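Local atomic coordinates of radical SAM domain protein (Methanothrix thermoacetophila, PDB entry 6Y1X), a protein that is the radical SAM enzyme NifB, a carbide synthase that carries [4Fe-4S] clusters and takes part in maturing the iron-molybdenum cofactor of nitrogenase. Residues 49-54 against 102-107; 63-68 against 174-179; 120-125 against 151-156; 242-247 against 275-280. One frame throughout, in Å; residues are numbered along the deposited sequence.

Interaction 1 (49-54 against 102-107); sequences GRMHLP and HYIKVV. With SF4 (iron/sulfur cluster), chain C.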
# COMPACT_ATOMS: atom_id res chain seq x y z
N GLY A 49 -11.51 -11.50 -8.17
CA GLY A 49 -10.90 -11.68 -6.88
C GLY A 49 -9.41 -11.41 -6.89
O GLY A 49 -8.75 -11.36 -7.93
N ARG A 50 -8.87 -11.26 -5.69
CA ARG A 50 -7.44 -11.10 -5.47
C ARG A 50 -7.02 -12.01 -4.32
O ARG A 50 -7.84 -12.42 -3.49
CB ARG A 50 -7.08 -9.65 -5.13
CG ARG A 50 -8.24 -8.86 -4.54
CD ARG A 50 -7.81 -8.02 -3.34
NE ARG A 50 -7.35 -8.85 -2.22
CZ ARG A 50 -7.36 -8.46 -0.95
NH1 ARG A 50 -7.82 -7.25 -0.62
NH2 ARG A 50 -6.91 -9.27 -0.00
N MET A 51 -5.73 -12.32 -4.28
CA MET A 51 -5.17 -13.08 -3.17
C MET A 51 -3.87 -12.42 -2.73
O MET A 51 -3.11 -11.91 -3.56
CB MET A 51 -4.95 -14.56 -3.53
CG MET A 51 -4.10 -14.80 -4.76
SD MET A 51 -3.93 -16.57 -5.10
CE MET A 51 -3.11 -17.14 -3.61
N HIS A 52 -3.62 -12.45 -1.42
CA HIS A 52 -2.40 -11.93 -0.83
C HIS A 52 -1.49 -13.09 -0.45
O HIS A 52 -1.95 -14.11 0.07
CB HIS A 52 -2.71 -11.09 0.41
CG HIS A 52 -3.24 -9.73 0.09
ND1 HIS A 52 -3.53 -8.80 1.07
CD2 HIS A 52 -3.54 -9.13 -1.09
CE1 HIS A 52 -3.99 -7.70 0.51
NE2 HIS A 52 -4.00 -7.87 -0.80
N LEU A 53 -0.20 -12.92 -0.70
CA LEU A 53 0.77 -13.92 -0.28
C LEU A 53 1.59 -13.35 0.87
O LEU A 53 2.40 -12.44 0.65
CB LEU A 53 1.68 -14.32 -1.44
CG LEU A 53 0.94 -14.95 -2.61
CD1 LEU A 53 1.88 -15.20 -3.78
CD2 LEU A 53 0.24 -16.24 -2.20
N PRO A 54 1.41 -13.84 2.09
CA PRO A 54 2.11 -13.24 3.25
C PRO A 54 3.55 -13.74 3.35
O PRO A 54 3.90 -14.61 4.15
CB PRO A 54 1.24 -13.70 4.43
CG PRO A 54 0.69 -15.02 3.97
CD PRO A 54 0.45 -14.88 2.49
N HIS A 102 -11.51 -19.81 -10.27
CA HIS A 102 -11.08 -19.18 -11.49
C HIS A 102 -11.32 -17.68 -11.57
O HIS A 102 -10.87 -17.06 -12.54
CB HIS A 102 -11.77 -19.85 -12.68
CG HIS A 102 -11.11 -21.12 -13.12
ND1 HIS A 102 -10.09 -21.14 -14.04
CD2 HIS A 102 -11.34 -22.42 -12.80
CE1 HIS A 102 -9.69 -22.38 -14.24
NE2 HIS A 102 -10.44 -23.18 -13.50
N TYR A 103 -11.99 -17.07 -10.59
CA TYR A 103 -12.22 -15.64 -10.62
C TYR A 103 -11.00 -14.82 -10.22
O TYR A 103 -11.07 -13.59 -10.23
CB TYR A 103 -13.39 -15.25 -9.70
CG TYR A 103 -14.43 -16.33 -9.52
CD1 TYR A 103 -14.30 -17.29 -8.52
CD2 TYR A 103 -15.56 -16.37 -10.33
CE1 TYR A 103 -15.26 -18.27 -8.35
CE2 TYR A 103 -16.53 -17.34 -10.16
CZ TYR A 103 -16.38 -18.29 -9.17
OH TYR A 103 -17.33 -19.26 -8.99
N ILE A 104 -9.90 -15.47 -9.85
CA ILE A 104 -8.74 -14.77 -9.31
C ILE A 104 -7.98 -14.12 -10.46
O ILE A 104 -7.46 -14.81 -11.34
CB ILE A 104 -7.85 -15.72 -8.51
CG1 ILE A 104 -8.67 -16.42 -7.42
CG2 ILE A 104 -6.67 -14.97 -7.91
CD1 ILE A 104 -9.21 -15.49 -6.36
N LYS A 105 -7.90 -12.79 -10.44
CA LYS A 105 -7.18 -12.05 -11.47
C LYS A 105 -5.87 -11.44 -10.98
O LYS A 105 -5.00 -11.14 -11.80
CB LYS A 105 -8.06 -10.92 -12.03
CG LYS A 105 -9.29 -11.37 -12.79
CD LYS A 105 -8.94 -12.21 -14.01
CE LYS A 105 -10.21 -12.64 -14.74
NZ LYS A 105 -9.95 -13.72 -15.74
N VAL A 106 -5.72 -11.26 -9.67
CA VAL A 106 -4.61 -10.51 -9.09
C VAL A 106 -3.93 -11.34 -8.02
O VAL A 106 -4.60 -12.00 -7.21
CB VAL A 106 -5.08 -9.16 -8.50
CG1 VAL A 106 -3.90 -8.41 -7.88
CG2 VAL A 106 -5.74 -8.31 -9.57
N VAL A 107 -2.60 -11.30 -8.00
CA VAL A 107 -1.80 -11.85 -6.91
C VAL A 107 -0.92 -10.74 -6.38
O VAL A 107 -0.26 -10.03 -7.15
CB VAL A 107 -0.96 -13.05 -7.39
CG1 VAL A 107 0.06 -13.44 -6.34
CG2 VAL A 107 -1.86 -14.23 -7.71
FE1 SF4 C . -3.65 -3.54 -2.22
FE2 SF4 C . -5.57 -4.72 -3.76
FE3 SF4 C . -3.81 -6.23 -2.32
FE4 SF4 C . -2.94 -4.84 -4.53
S1 SF4 C . -4.44 -6.58 -4.51
S2 SF4 C . -1.88 -4.98 -2.50
S3 SF4 C . -4.24 -2.94 -4.37
S4 SF4 C . -5.41 -4.81 -1.46
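Met51 and Val107 stand side by side on one face of a parallel strand pair and point the same way, with Met51 CG 3.7 Å from Val107 CG2. CG of Met51 lies between its backbone N and carbonyl carbon (chi1 55°), a crowded position that sets this methylene against the valine; Ile104 CG2 is 4.1 Å from the same Met51 CG. Val107 CG1, the other branch, meets Leu53 CD1 at 3.6 Å.

Arg50 and Val106 belong to the other face, their CB atoms 3.9 Å apart. Here Val106 CG1 borders an iron-sulfur cluster, while the arginine chain, bent at chi2 and chi3, puts NH2 over the centre of the His52 ring, 3.3 Å above its plane. His52 NE2 binds iron FE3 of that cluster at 2.2 Å, and Arg50 NH1 reaches one of its sulfurs. Arg50, His52 and Val106 line the pocket of this cluster, whose other protein ligands include Cys39 and Cys138.

Gly49 O accepts from Lys105 N at 3.0 Å and weakly from Val106 N, and there the register slips by one residue in a beta bulge; beyond it Met51 N bonds to Val106 O at 3.2 Å. Strand 49-52 is outermost in the parallel sheet, beside 104-109 and then 136-141. Helix 87-100 covers Met51, Leu53 and Ile104 through Val94 and Val97, and helix 119-131 packs on Leu53 and Val107.

Interaction 2 (63-68 against 174-179); sequences CKYCIR and EQIYDY. With SF4 (iron/sulfur cluster), chain D; SO4 (sulfate ion), chain F.
Two tyrosine rings organise the meeting of 63-68 with 174-179, each touched at its edge by the other segment. Cys63 SG lies at the edge of the Tyr177 ring, 3.7 Å from CE1, a sulfur-aromatic contact, and Ile176 CG2 at that of the Tyr65 ring, 4.0 Å from CE2. One face of each ring is covered from its own segment: Cys63 CB sits over the centre of Tyr65, and Ile176 CG2 rests toward the rim of Tyr177. The hydroxyl of Tyr65 bonds to Asn74 and Asn166.

Lys64 runs extended past the carbonyl of Gln175, then bends (chi4 -75°), which places NZ in a salt bridge with Asp178 OD1, 2.9 Å away and met nearly along its C-O axis. The same NZ donates to a sulfate ion, probably from the crystallisation liquor, and to a water shared with Glu174 O and Tyr177 O. An alanine in place of Lys64 would probably leave Asp178, still held by Lys254 and Tyr253, without one of its lysine partners, and the water without its ammonium donor. Lys64 N donates to Ile176 O at 2.8 Å, beside the antiparallel, non-hydrogen-bonded pair Cys63 and Tyr177.

Cys63 SG binds iron FE2 and Cys66 SG binds iron FE1, each at 2.3 Å, across a type I turn. With Cys59 they form the CX3CX2C motif characteristic of radical SAM enzymes, and Cys72 is a fourth protein ligand.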
# COMPACT_ATOMS: atom_id res chain seq x y z
N CYS A 63 4.56 2.87 12.22
CA CYS A 63 3.44 3.79 12.21
C CYS A 63 2.85 3.86 13.61
O CYS A 63 2.84 2.86 14.34
CB CYS A 63 2.37 3.30 11.23
SG CYS A 63 2.95 3.03 9.55
N LYS A 64 2.41 5.05 14.01
CA LYS A 64 1.88 5.22 15.36
C LYS A 64 0.50 4.59 15.55
O LYS A 64 -0.03 4.65 16.66
CB LYS A 64 1.81 6.70 15.73
CG LYS A 64 3.17 7.37 15.90
CD LYS A 64 2.98 8.81 16.34
CE LYS A 64 4.24 9.63 16.16
NZ LYS A 64 5.22 9.28 17.21
N TYR A 65 -0.09 4.01 14.50
CA TYR A 65 -1.37 3.31 14.59
C TYR A 65 -1.21 1.80 14.45
O TYR A 65 -2.22 1.09 14.36
CB TYR A 65 -2.35 3.84 13.54
CG TYR A 65 -1.82 3.87 12.12
CD1 TYR A 65 -1.84 2.73 11.32
CD2 TYR A 65 -1.34 5.05 11.57
CE1 TYR A 65 -1.36 2.76 10.02
CE2 TYR A 65 -0.87 5.09 10.27
CZ TYR A 65 -0.88 3.95 9.50
OH TYR A 65 -0.42 4.00 8.21
N CYS A 66 0.01 1.29 14.43
CA CYS A 66 0.29 -0.10 14.10
C CYS A 66 0.83 -0.85 15.31
O CYS A 66 1.74 -0.37 15.99
CB CYS A 66 1.29 -0.20 12.95
SG CYS A 66 1.82 -1.90 12.66
N ILE A 67 0.24 -2.02 15.57
CA ILE A 67 0.83 -3.05 16.42
C ILE A 67 1.40 -4.11 15.48
O ILE A 67 0.67 -4.69 14.67
CB ILE A 67 -0.20 -3.65 17.39
CG1 ILE A 67 -0.66 -2.60 18.41
CG2 ILE A 67 0.40 -4.84 18.11
CD1 ILE A 67 0.41 -2.18 19.39
N ARG A 68 2.72 -4.32 15.53
CA ARG A 68 3.39 -5.18 14.56
C ARG A 68 2.95 -6.64 14.62
O ARG A 68 3.22 -7.39 13.67
CB ARG A 68 4.91 -5.09 14.73
CG ARG A 68 5.48 -3.77 14.28
CD ARG A 68 5.30 -3.58 12.77
NE ARG A 68 5.62 -4.79 12.02
CZ ARG A 68 6.85 -5.28 11.85
NH1 ARG A 68 7.90 -4.66 12.37
NH2 ARG A 68 7.03 -6.39 11.14
N GLU A 174 5.77 13.69 10.91
CA GLU A 174 6.44 13.40 12.17
C GLU A 174 5.45 12.97 13.24
O GLU A 174 5.80 12.23 14.16
CB GLU A 174 7.22 14.62 12.65
CG GLU A 174 7.98 14.37 13.95
CD GLU A 174 8.63 15.62 14.51
OE1 GLU A 174 8.47 16.71 13.92
OE2 GLU A 174 9.31 15.51 15.56
N GLN A 175 4.20 13.43 13.13
CA GLN A 175 3.16 13.06 14.08
C GLN A 175 2.61 11.66 13.84
O GLN A 175 1.77 11.20 14.62
CB GLN A 175 2.02 14.08 14.02
CG GLN A 175 2.46 15.50 14.36
CD GLN A 175 1.33 16.50 14.25
OE1 GLN A 175 0.33 16.41 14.96
NE2 GLN A 175 1.48 17.47 13.34
N ILE A 176 3.04 10.98 12.79
CA ILE A 176 2.44 9.71 12.39
C ILE A 176 3.40 8.53 12.51
O ILE A 176 2.94 7.39 12.63
CB ILE A 176 1.89 9.82 10.95
CG1 ILE A 176 0.84 10.94 10.88
CG2 ILE A 176 1.24 8.53 10.47
CD1 ILE A 176 0.40 11.27 9.46
N TYR A 177 4.71 8.76 12.55
CA TYR A 177 5.71 7.69 12.55
C TYR A 177 6.63 7.80 13.75
O TYR A 177 7.13 8.89 14.06
CB TYR A 177 6.50 7.74 11.25
CG TYR A 177 5.60 7.64 10.06
CD1 TYR A 177 5.08 6.42 9.65
CD2 TYR A 177 5.20 8.78 9.38
CE1 TYR A 177 4.23 6.34 8.56
CE2 TYR A 177 4.35 8.71 8.30
CZ TYR A 177 3.87 7.49 7.89
OH TYR A 177 3.01 7.43 6.81
N ASP A 178 6.87 6.67 14.42
CA ASP A 178 7.86 6.62 15.49
C ASP A 178 9.27 6.70 14.92
O ASP A 178 10.12 7.42 15.45
CB ASP A 178 7.72 5.33 16.30
CG ASP A 178 6.67 5.41 17.37
OD1 ASP A 178 6.07 6.49 17.56
OD2 ASP A 178 6.44 4.38 18.03
N TYR A 179 9.54 5.95 13.85
CA TYR A 179 10.88 5.88 13.29
C TYR A 179 10.79 5.30 11.89
O TYR A 179 9.78 4.71 11.50
CB TYR A 179 11.82 5.04 14.17
CG TYR A 179 11.45 3.58 14.32
CD1 TYR A 179 11.70 2.67 13.30
CD2 TYR A 179 10.85 3.11 15.48
CE1 TYR A 179 11.36 1.34 13.44
CE2 TYR A 179 10.51 1.78 15.62
CZ TYR A 179 10.77 0.90 14.60
OH TYR A 179 10.42 -0.43 14.73
FE1 SF4 D . 2.77 -1.50 10.60
FE2 SF4 D . 3.21 0.77 9.23
FE3 SF4 D . 2.34 -1.46 7.92
FE4 SF4 D . 4.89 -1.33 8.90
S1 SF4 D . 4.00 -0.03 7.22
S2 SF4 D . 3.44 -3.11 9.10
S3 SF4 D . 4.60 -0.12 10.83
S4 SF4 D . 1.17 -0.27 9.50
S SO4 F . 5.15 10.09 21.02
O1 SO4 F . 6.29 9.16 21.04
O2 SO4 F . 4.34 9.85 19.83
O3 SO4 F . 4.35 9.87 22.22
O4 SO4 F . 5.64 11.46 21.00
O HOH W 1 7.44 11.17 15.92
O HOH W 2 8.07 -2.12 12.88

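Interaction 3 (120-125 against 151-156); sequences ETFETL and EDLDRI
Helices 120-125 and 151-156 run almost parallel, 13° apart with their axes 10.3 Å from each other, which brings Leu125 and Ile156 to a CA-CA distance of 6.9 Å. Phe122 reaches across to the second helix. Its CE1 reaches Leu153 CD2 at 3.9 Å and also touches the CB of Asp152, whose side chain crosses the phenylalanine at about a right angle, the ring and carboxylate planes being 85° apart. The aspartate thus gives its methylene to the apolar seam, while OD1 takes a straight bond of 2.7 Å from Arg155 NH1, one turn further along its own helix, and OD2 pairs with Arg149. Arg149 in turn makes a cation-pi contact with Phe122, so a single arginine links the ring and the carboxylate.

One turn on from Asp152, Ile156 closes the seam. Its CG1 stands between the backbone N and the carbonyl carbon (chi1 72°), and CD1 beyond it meets Leu125 CB at 3.8 Å and lies 4.3 Å from Phe122 CD1. Leu125 and Leu153 also rest on strand 136-141, where both touch Ile139.

Such packing of neighbouring helices over the strand that joins them belongs to consecutive beta-alpha-beta units: strands 104-109, 136-141 and 160-164 alternate with helices 119-131 and 146-156. This repeated pattern is characteristic of the TIM-barrel-like fold of radical SAM enzymes.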
# COMPACT_ATOMS: atom_id res chain seq x y z
N GLU A 120 12.08 -11.91 0.02
CA GLU A 120 11.14 -12.96 -0.35
C GLU A 120 10.01 -12.42 -1.21
O GLU A 120 9.40 -13.18 -1.96
CB GLU A 120 10.58 -13.65 0.89
CG GLU A 120 11.62 -14.48 1.65
CD GLU A 120 12.41 -13.66 2.65
OE1 GLU A 120 12.25 -12.42 2.68
OE2 GLU A 120 13.19 -14.26 3.42
N THR A 121 9.71 -11.12 -1.10
CA THR A 121 8.69 -10.52 -1.95
C THR A 121 9.07 -10.67 -3.42
O THR A 121 8.26 -11.07 -4.26
CB THR A 121 8.53 -9.04 -1.60
OG1 THR A 121 8.06 -8.91 -0.25
CG2 THR A 121 7.56 -8.36 -2.56
N PHE A 122 10.33 -10.33 -3.74
CA PHE A 122 10.78 -10.34 -5.12
C PHE A 122 10.92 -11.76 -5.64
O PHE A 122 10.62 -12.03 -6.81
CB PHE A 122 12.10 -9.56 -5.22
CG PHE A 122 12.00 -8.17 -4.68
CD1 PHE A 122 11.60 -7.12 -5.51
CD2 PHE A 122 12.23 -7.90 -3.34
CE1 PHE A 122 11.49 -5.84 -5.02
CE2 PHE A 122 12.11 -6.62 -2.84
CZ PHE A 122 11.74 -5.59 -3.68
N GLU A 123 11.38 -12.68 -4.79
CA GLU A 123 11.48 -14.07 -5.20
C GLU A 123 10.10 -14.67 -5.46
O GLU A 123 9.92 -15.44 -6.41
CB GLU A 123 12.23 -14.87 -4.14
CG GLU A 123 12.54 -16.30 -4.54
CD GLU A 123 13.13 -16.39 -5.94
OE1 GLU A 123 12.57 -17.13 -6.77
OE2 GLU A 123 14.15 -15.71 -6.21
N THR A 124 9.12 -14.31 -4.63
CA THR A 124 7.77 -14.85 -4.78
C THR A 124 7.13 -14.37 -6.08
O THR A 124 6.60 -15.17 -6.86
CB THR A 124 6.91 -14.45 -3.59
OG1 THR A 124 7.44 -15.02 -2.39
CG2 THR A 124 5.48 -14.92 -3.79
N LEU A 125 7.16 -13.06 -6.32
CA LEU A 125 6.50 -12.52 -7.51
C LEU A 125 7.24 -12.91 -8.78
O LEU A 125 6.62 -12.98 -9.85
CB LEU A 125 6.38 -11.01 -7.40
CG LEU A 125 5.40 -10.55 -6.32
CD1 LEU A 125 5.47 -9.05 -6.20
CD2 LEU A 125 3.98 -11.01 -6.63
N GLU A 151 12.98 -0.52 -9.84
CA GLU A 151 13.57 -1.18 -11.00
C GLU A 151 13.35 -2.69 -10.94
O GLU A 151 13.06 -3.33 -11.96
CB GLU A 151 15.06 -0.86 -11.09
CG GLU A 151 15.72 -1.34 -12.37
CD GLU A 151 16.95 -0.53 -12.73
OE1 GLU A 151 17.79 -0.28 -11.84
OE2 GLU A 151 17.08 -0.15 -13.92
N ASP A 152 13.49 -3.28 -9.74
CA ASP A 152 13.24 -4.70 -9.57
C ASP A 152 11.78 -5.04 -9.83
O ASP A 152 11.47 -6.03 -10.51
CB ASP A 152 13.64 -5.15 -8.17
CG ASP A 152 15.13 -5.08 -7.94
OD1 ASP A 152 15.88 -4.90 -8.93
OD2 ASP A 152 15.56 -5.19 -6.77
N LEU A 153 10.86 -4.24 -9.29
CA LEU A 153 9.44 -4.49 -9.46
C LEU A 153 9.07 -4.47 -10.94
O LEU A 153 8.32 -5.32 -11.42
CB LEU A 153 8.63 -3.45 -8.70
CG LEU A 153 8.68 -3.50 -7.18
CD1 LEU A 153 7.89 -2.34 -6.60
CD2 LEU A 153 8.14 -4.82 -6.66
N ASP A 154 9.56 -3.45 -11.65
CA ASP A 154 9.34 -3.37 -13.09
C ASP A 154 9.88 -4.58 -13.81
O ASP A 154 9.22 -5.15 -14.69
CB ASP A 154 10.03 -2.13 -13.65
CG ASP A 154 9.45 -1.66 -14.97
OD1 ASP A 154 8.53 -2.31 -15.50
OD2 ASP A 154 9.97 -0.65 -15.51
N ARG A 155 11.09 -5.01 -13.45
CA ARG A 155 11.72 -6.09 -14.20
C ARG A 155 10.98 -7.40 -13.96
O ARG A 155 10.93 -8.26 -14.85
CB ARG A 155 13.20 -6.17 -13.82
CG ARG A 155 14.06 -7.07 -14.71
CD ARG A 155 15.52 -7.03 -14.23
NE ARG A 155 15.69 -7.69 -12.94
CZ ARG A 155 15.78 -7.18 -11.72
NH1 ARG A 155 15.72 -5.88 -11.46
NH2 ARG A 155 15.94 -8.04 -10.73
N ILE A 156 10.44 -7.62 -12.74
CA ILE A 156 9.69 -8.85 -12.44
C ILE A 156 8.24 -8.81 -12.90
O ILE A 156 7.53 -9.83 -12.77
CB ILE A 156 9.66 -9.21 -10.94
CG1 ILE A 156 8.77 -8.26 -10.13
CG2 ILE A 156 11.08 -9.29 -10.37
CD1 ILE A 156 8.90 -8.44 -8.62

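Interaction 4 (242-247 against 275-280); sequences FIHNVM and KIIKQM
His244 and Gln279 lie side by side, but their flat groups are steeply turned, imidazole and amide planes standing 77° apart. Gln279 NE2 gives a weak though straight hydrogen bond to His244 ND1 at 3.4 Å, while the other ring nitrogen of His244 is bonded to Thr218. The glutamine chain bends at chi2 (-71°), which brings CD near His244 O. Its NE2 also donates to Ile277 O at 3.2 Å, and its OE1 takes a bond of 2.7 Å from a water that accepts from Val246 N. With both ends of the amide engaged, its rotation is probably well defined. An alanine in place of Gln279 would probably leave Ile277 O and His244 ND1 without the NE2 donor and the water without one of its acceptors.

Beside this pair Ile243 crosses Met280, CD1 against Met280 CB at 3.8 Å, and the Asn245 amide lies against the methionine, CG 3.7 Å from Met280 SD; Asn245 ND2 is bonded to Asn217. The aliphatic part of Lys278 runs alongside the Phe242 ring. Two backbone bonds set the frame: His244 N to Lys278 O, 2.9 Å, and Met280 N to His244 O, 2.8 Å.

Segment 275-280, following helix 263-273, bonds along the edge of strand 243-248, the outermost strand of the parallel sheet, whose other edge is bonded to strand 213-220. Helix 229-239 covers His244 and Ile277, Leu273 packs on Val246 and Gln279, and Met280 touches Cys39, a cluster ligand.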
# COMPACT_ATOMS: atom_id res chain seq x y z
N PHE A 242 -3.25 7.24 -10.06
CA PHE A 242 -4.48 6.90 -10.75
C PHE A 242 -5.70 7.00 -9.83
O PHE A 242 -6.74 7.51 -10.24
CB PHE A 242 -4.39 5.49 -11.33
CG PHE A 242 -5.67 5.01 -11.93
CD1 PHE A 242 -6.14 5.52 -13.13
CD2 PHE A 242 -6.43 4.05 -11.28
CE1 PHE A 242 -7.33 5.07 -13.67
CE2 PHE A 242 -7.62 3.59 -11.82
CZ PHE A 242 -8.07 4.11 -13.01
N ILE A 243 -5.58 6.54 -8.58
CA ILE A 243 -6.74 6.49 -7.70
C ILE A 243 -6.28 6.68 -6.26
O ILE A 243 -5.16 6.33 -5.89
CB ILE A 243 -7.52 5.16 -7.89
CG1 ILE A 243 -8.87 5.20 -7.18
CG2 ILE A 243 -6.68 3.96 -7.47
CD1 ILE A 243 -9.76 4.02 -7.51
N HIS A 244 -7.18 7.22 -5.44
CA HIS A 244 -6.89 7.58 -4.06
C HIS A 244 -7.87 6.85 -3.15
O HIS A 244 -9.08 6.89 -3.38
CB HIS A 244 -7.04 9.09 -3.86
CG HIS A 244 -6.51 9.60 -2.56
ND1 HIS A 244 -6.86 10.83 -2.06
CD2 HIS A 244 -5.63 9.07 -1.68
CE1 HIS A 244 -6.24 11.03 -0.91
NE2 HIS A 244 -5.48 9.98 -0.66
N ASN A 245 -7.35 6.19 -2.12
CA ASN A 245 -8.17 5.41 -1.20
C ASN A 245 -8.01 5.99 0.20
O ASN A 245 -7.01 5.73 0.87
CB ASN A 245 -7.77 3.94 -1.25
CG ASN A 245 -8.49 3.10 -0.22
OD1 ASN A 245 -9.61 3.41 0.18
ND2 ASN A 245 -7.84 2.03 0.23
N VAL A 246 -9.00 6.75 0.64
CA VAL A 246 -8.98 7.33 1.98
C VAL A 246 -9.63 6.36 2.95
O VAL A 246 -10.80 6.00 2.80
CB VAL A 246 -9.68 8.70 2.00
CG1 VAL A 246 -9.60 9.31 3.39
CG2 VAL A 246 -9.03 9.62 0.98
N MET A 247 -8.86 5.91 3.94
CA MET A 247 -9.27 4.90 4.89
C MET A 247 -9.43 5.51 6.27
O MET A 247 -8.53 6.24 6.72
CB MET A 247 -8.25 3.75 4.95
CG MET A 247 -7.81 3.24 3.59
SD MET A 247 -6.49 2.01 3.74
CE MET A 247 -5.19 2.98 4.47
N LYS A 275 -13.52 15.45 -6.51
CA LYS A 275 -13.39 16.53 -7.48
C LYS A 275 -11.93 16.82 -7.82
O LYS A 275 -11.66 17.52 -8.80
CB LYS A 275 -14.07 17.80 -6.96
CG LYS A 275 -15.49 17.58 -6.47
CD LYS A 275 -15.99 18.79 -5.69
CE LYS A 275 -17.42 18.56 -5.18
NZ LYS A 275 -17.87 19.64 -4.25
N ILE A 276 -11.00 16.31 -7.02
CA ILE A 276 -9.57 16.43 -7.28
C ILE A 276 -9.03 15.19 -7.99
O ILE A 276 -8.35 15.30 -9.01
CB ILE A 276 -8.80 16.70 -5.97
CG1 ILE A 276 -9.37 17.92 -5.25
CG2 ILE A 276 -7.31 16.84 -6.24
CD1 ILE A 276 -8.84 18.10 -3.84
N ILE A 277 -9.32 14.02 -7.44
CA ILE A 277 -8.77 12.76 -7.93
C ILE A 277 -9.76 11.64 -7.66
O ILE A 277 -10.45 11.65 -6.64
CB ILE A 277 -7.39 12.46 -7.29
CG1 ILE A 277 -6.74 11.24 -7.95
CG2 ILE A 277 -7.50 12.32 -5.78
CD1 ILE A 277 -5.29 11.02 -7.55
N LYS A 278 -9.82 10.68 -8.58
CA LYS A 278 -10.69 9.52 -8.44
C LYS A 278 -10.49 8.86 -7.09
O LYS A 278 -9.35 8.66 -6.64
CB LYS A 278 -10.37 8.53 -9.57
CG LYS A 278 -11.24 7.29 -9.64
CD LYS A 278 -10.78 6.39 -10.78
CE LYS A 278 -11.67 5.17 -10.95
NZ LYS A 278 -13.04 5.52 -11.40
N GLN A 279 -11.60 8.56 -6.41
CA GLN A 279 -11.57 7.93 -5.10
C GLN A 279 -12.00 6.48 -5.16
O GLN A 279 -12.95 6.14 -5.88
CB GLN A 279 -12.48 8.69 -4.13
CG GLN A 279 -12.08 10.12 -3.91
CD GLN A 279 -10.81 10.23 -3.11
OE1 GLN A 279 -10.67 9.57 -2.07
NE2 GLN A 279 -9.86 11.01 -3.60
N MET A 280 -11.31 5.61 -4.42
CA MET A 280 -11.72 4.22 -4.29
C MET A 280 -12.84 4.13 -3.26
O MET A 280 -12.66 4.55 -2.11
CB MET A 280 -10.53 3.34 -3.89
CG MET A 280 -10.83 1.85 -3.91
SD MET A 280 -9.63 0.89 -2.96
CE MET A 280 -10.35 -0.75 -3.03
O HOH W 3 -11.30 7.18 -1.10

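Overall arrangement
The four contacts frame two iron-sulfur sites, one beside the parallel sheet and one held by the loop after strand 61-63. Interactions 1 and 4 mark that sheet's outermost strands, with centres 22 Å and nearest atoms about 7 Å apart. The first supplies His52 to a cluster also bound by Cys39, Glu75 and Cys138, and the Met280 side chain of the other comes to about 6 Å from a bound cluster. The centre of interaction 2, which holds the radical SAM cluster, is 29 Å from that of interaction 1, and the contact's nearest atoms come to about 6 Å from interaction 4. Interaction 3, in the helical layer, touches interaction 1, Leu53 CD1 lying 3.6 Å from Thr124 CG2.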